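Amidase, hydantoinase/carbamoylase family (Burkholderia vietnamiensis, PDB 5I4M) probably hydrolyses N-carbamoyl-L-amino acids or related amides, using two zinc ions per subunit, as a member of the peptidase M20 family. Local coordinates at residues D180-I184 and G185-A189; T251-P254 and R255-D258. All coordinates share one frame; numbering follows the deposited sequence. Where two conformers were deposited one is given.

Both contacts lie where a loop enters a helix. Contact 1 (residues 180-189) comes first along the chain and leads into helix 184-191; contact 2 (residues 251-258) follows and leads into helix 259-276. Their centres lie 40 Å apart and their nearest atoms about 24 Å apart, so they do not touch. Contact 1 sits on the part of the chain that carries the zinc ligands, whereas contact 2 is far out on the dimerisation part, its centre about 42 Å from that of the chain, and meets the second subunit close to ligand-binding residues. Together they sample the two-domain build of an M20 subunit.

Contact 1 of 2, residues D180-I184 and G185-A189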
# COMPACT_ATOMS: atom_id res chain seq x y z
N ASP A 180 -9.70 -5.78 6.27
CA ASP A 180 -9.42 -6.68 7.38
C ASP A 180 -10.34 -7.89 7.40
O ASP A 180 -10.30 -8.67 8.35
CB ASP A 180 -9.52 -5.95 8.71
CG ASP A 180 -8.52 -4.82 8.83
OD1 ASP A 180 -7.38 -4.98 8.36
OD2 ASP A 180 -8.89 -3.76 9.37
N GLY A 181 -11.17 -8.06 6.37
CA GLY A 181 -12.06 -9.20 6.34
C GLY A 181 -13.36 -9.04 7.10
O GLY A 181 -14.11 -10.02 7.21
N LYS A 182 -13.64 -7.86 7.64
CA LYS A 182 -14.91 -7.63 8.32
C LYS A 182 -16.02 -7.40 7.30
O LYS A 182 -15.84 -6.68 6.32
CB LYS A 182 -14.81 -6.42 9.25
CG LYS A 182 -13.74 -6.57 10.33
CD LYS A 182 -13.65 -5.32 11.20
CE LYS A 182 -12.52 -5.43 12.22
NZ LYS A 182 -12.30 -4.13 12.90
N THR A 183 -17.17 -8.03 7.53
CA THR A 183 -18.28 -7.91 6.58
C THR A 183 -19.20 -6.76 6.96
O THR A 183 -19.23 -6.31 8.10
CB THR A 183 -19.11 -9.19 6.52
OG1 THR A 183 -19.81 -9.37 7.76
CG2 THR A 183 -18.22 -10.41 6.24
N ILE A 184 -19.96 -6.30 5.96
CA ILE A 184 -20.99 -5.31 6.23
C ILE A 184 -21.96 -5.82 7.30
O ILE A 184 -22.31 -5.09 8.23
CB ILE A 184 -21.72 -4.93 4.93
CG1 ILE A 184 -20.84 -4.00 4.08
CG2 ILE A 184 -23.07 -4.26 5.23
CD1 ILE A 184 -21.50 -3.52 2.75
N GLY A 185 -22.36 -7.09 7.20
CA GLY A 185 -23.29 -7.64 8.17
C GLY A 185 -22.74 -7.65 9.59
O GLY A 185 -23.46 -7.36 10.55
N GLU A 186 -21.46 -8.00 9.74
CA GLU A 186 -20.86 -7.97 11.08
C GLU A 186 -20.81 -6.56 11.62
O GLU A 186 -21.12 -6.32 12.80
CB GLU A 186 -19.45 -8.57 11.03
CG GLU A 186 -19.42 -10.08 10.83
CD GLU A 186 -18.11 -10.56 10.23
OE1 GLU A 186 -17.18 -9.74 10.03
OE2 GLU A 186 -18.01 -11.78 9.96
N GLU A 187 -20.42 -5.60 10.78
CA GLU A 187 -20.26 -4.23 11.26
C GLU A 187 -21.60 -3.56 11.51
O GLU A 187 -21.70 -2.72 12.42
CB GLU A 187 -19.40 -3.45 10.28
CG GLU A 187 -17.94 -3.90 10.31
CD GLU A 187 -17.27 -3.60 11.65
OE1 GLU A 187 -16.62 -2.54 11.76
OE2 GLU A 187 -17.40 -4.41 12.58
N LEU A 188 -22.64 -3.90 10.74
CA LEU A 188 -23.99 -3.44 11.07
C LEU A 188 -24.39 -3.90 12.47
O LEU A 188 -24.89 -3.10 13.28
CB LEU A 188 -25.00 -3.95 10.03
CG LEU A 188 -25.00 -3.31 8.63
CD1 LEU A 188 -25.90 -4.09 7.64
CD2 LEU A 188 -25.44 -1.85 8.71
N ALA A 189 -24.20 -5.18 12.77
CA ALA A 189 -24.51 -5.66 14.11
C ALA A 189 -23.67 -4.95 15.16
O ALA A 189 -24.17 -4.60 16.24
CB ALA A 189 -24.32 -7.18 14.19
O HOH W 1 -14.92 -11.39 9.66
O HOH W 2 -14.50 -2.12 13.13
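Two donors converge on E186 OE1. The backbone N of T183 reaches it at 3.0 Å in an almost straight bond (171° at the hydrogen), coming in from above the carboxylate plane, and water 1 donates to it as well. That water also donates to G181 O, so the carboxylate is tied to the approach loop at two points. The return bond runs from E186 N to T183 OG1 at 2.9 Å. T183 can accept it because chi1 of 68° wedges OG1 between its own backbone N and carbonyl carbon, while E186, extended beyond CG, swings its acid back over the turn. The two side chains cross at about a right angle, with E186 CG pressed to within 3.2 Å of T183 OG1. Behind them the ordinary helical bonds begin: E187 N to T183 O at 3.0 Å and L188 N to I184 O at 2.8 Å. I184 and L188 lie side by side and point the same way, CG2 of the former 3.7 Å from CD1 of the latter.

E187 is bent at chi2 (-66°), which brings its carboxylate across the K182 chain, CD of the lysine being 4.0 Å from CD of the glutamate. Water 2 bridges K182 NZ and E187 OE1, but the acid's direct salt bridges go to R153 and R190. I184 packs on N148 and F154, its side chain about 10 Å from those of E149, which binds zinc and 3-phosphoglycerate, and E150, a ligand of the other zinc. Reciprocal bonding between T183 and E186 is the signature of a capping box; with T183 as N-cap, it caps the N-terminus of helix 184-191.

Contact 2 of 2, residues T251-P254 and R255-D258; sequences TPMP and RRRD
R256 turns its guanidinium back under the preceding turn, where one edge meets T251 O and one face meets the sulfur of M253. The edge grip is side-on: NE lies 2.9 Å and NH2 3.0 Å from T251 O, and the oxygen stays in the guanidinium plane, within about 6° for both bonds. The two donors approach the carbonyl differently, NH2 in its plane and NE above it. M253 SD sits over the centre of the guanidinium, 3.4 Å above the plane. Two consecutive bends, chi2 at -71° and chi3 at -64°, curl the methionine into that place, while R256 is extended from CG to NE. With a pair of hydrogen bonds to T251 O at the edge and sulfur on one face, the group has little freedom to rotate. NH2 also donates to A248 O, and NH1 bonds T284 OG1 of the second subunit.

R255 takes another course. Bent at chi3, it passes over the ring of P252, whose CG lies beneath one face of the guanidinium, 3.8 Å from R255 NE; the two side chains cross obliquely. Both residues pack on P216 of the second subunit. The backbone coils beneath these side chains: R255 N bonds P252 O and R256 N bonds M253 O, both at 3.2 Å, as befits the 3-10 turn.

T251 OG1 bonds H247 O. H247 and N296 bind a 3-phosphoglycerate not assigned to this chain, consistent with their completing the second subunit's site. T251 and R256 lie against I298 of strand 297-310. The chain, having left strand 246-247 through this turn, then enters helix 259-276, whose N-terminus D258 caps through OD1 and L261 N.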
# COMPACT_ATOMS: atom_id res chain seq x y z
N THR A 251 19.10 -10.67 -9.15
CA THR A 251 18.16 -11.34 -10.05
C THR A 251 18.32 -10.69 -11.41
O THR A 251 18.00 -9.50 -11.54
CB THR A 251 16.71 -11.19 -9.56
OG1 THR A 251 16.60 -11.61 -8.19
CG2 THR A 251 15.77 -12.02 -10.41
N PRO A 252 18.80 -11.39 -12.44
CA PRO A 252 19.03 -10.71 -13.72
C PRO A 252 17.74 -10.09 -14.25
O PRO A 252 16.67 -10.71 -14.19
CB PRO A 252 19.53 -11.84 -14.64
CG PRO A 252 20.10 -12.87 -13.66
CD PRO A 252 19.17 -12.82 -12.49
N MET A 253 17.86 -8.85 -14.73
CA MET A 253 16.68 -8.10 -15.16
C MET A 253 15.78 -8.86 -16.13
O MET A 253 14.55 -8.85 -15.93
CB MET A 253 17.10 -6.76 -15.79
CG MET A 253 17.75 -5.80 -14.80
SD MET A 253 16.56 -5.14 -13.63
CE MET A 253 15.46 -4.20 -14.71
N PRO A 254 16.28 -9.55 -17.17
CA PRO A 254 15.36 -10.13 -18.16
C PRO A 254 14.48 -11.25 -17.62
O PRO A 254 13.39 -11.47 -18.18
CB PRO A 254 16.30 -10.65 -19.26
CG PRO A 254 17.55 -9.84 -19.09
CD PRO A 254 17.68 -9.69 -17.60
N ARG A 255 14.87 -11.95 -16.56
CA ARG A 255 14.06 -13.06 -16.09
C ARG A 255 13.10 -12.66 -14.98
O ARG A 255 12.33 -13.52 -14.51
CB ARG A 255 14.95 -14.21 -15.61
CG ARG A 255 15.61 -13.96 -14.28
CD ARG A 255 16.34 -15.21 -13.84
NE ARG A 255 17.49 -15.50 -14.70
CZ ARG A 255 18.31 -16.53 -14.51
NH1 ARG A 255 18.10 -17.37 -13.51
NH2 ARG A 255 19.34 -16.72 -15.33
N ARG A 256 13.08 -11.40 -14.56
CA ARG A 256 12.21 -11.00 -13.48
C ARG A 256 10.74 -11.04 -13.90
O ARG A 256 10.38 -10.76 -15.04
CB ARG A 256 12.54 -9.59 -13.02
CG ARG A 256 13.98 -9.43 -12.63
CD ARG A 256 14.26 -8.01 -12.24
NE ARG A 256 15.58 -7.90 -11.64
CZ ARG A 256 15.91 -6.94 -10.79
NH1 ARG A 256 15.01 -6.03 -10.44
NH2 ARG A 256 17.13 -6.90 -10.28
N ARG A 257 9.89 -11.39 -12.94
CA ARG A 257 8.45 -11.33 -13.12
C ARG A 257 7.92 -10.39 -12.05
O ARG A 257 7.47 -10.80 -10.98
CB ARG A 257 7.83 -12.73 -13.05
CG ARG A 257 8.42 -13.64 -14.14
CD ARG A 257 7.55 -14.85 -14.42
NE ARG A 257 7.48 -15.79 -13.30
CZ ARG A 257 6.35 -16.16 -12.69
NH1 ARG A 257 6.39 -17.03 -11.70
NH2 ARG A 257 5.19 -15.66 -13.08
N ASP A 258 8.03 -9.09 -12.35
CA ASP A 258 7.75 -7.99 -11.43
C ASP A 258 6.27 -7.61 -11.52
O ASP A 258 5.83 -7.05 -12.53
CB ASP A 258 8.66 -6.81 -11.77
CG ASP A 258 8.62 -5.71 -10.73
OD1 ASP A 258 7.51 -5.44 -10.21
OD2 ASP A 258 9.70 -5.12 -10.44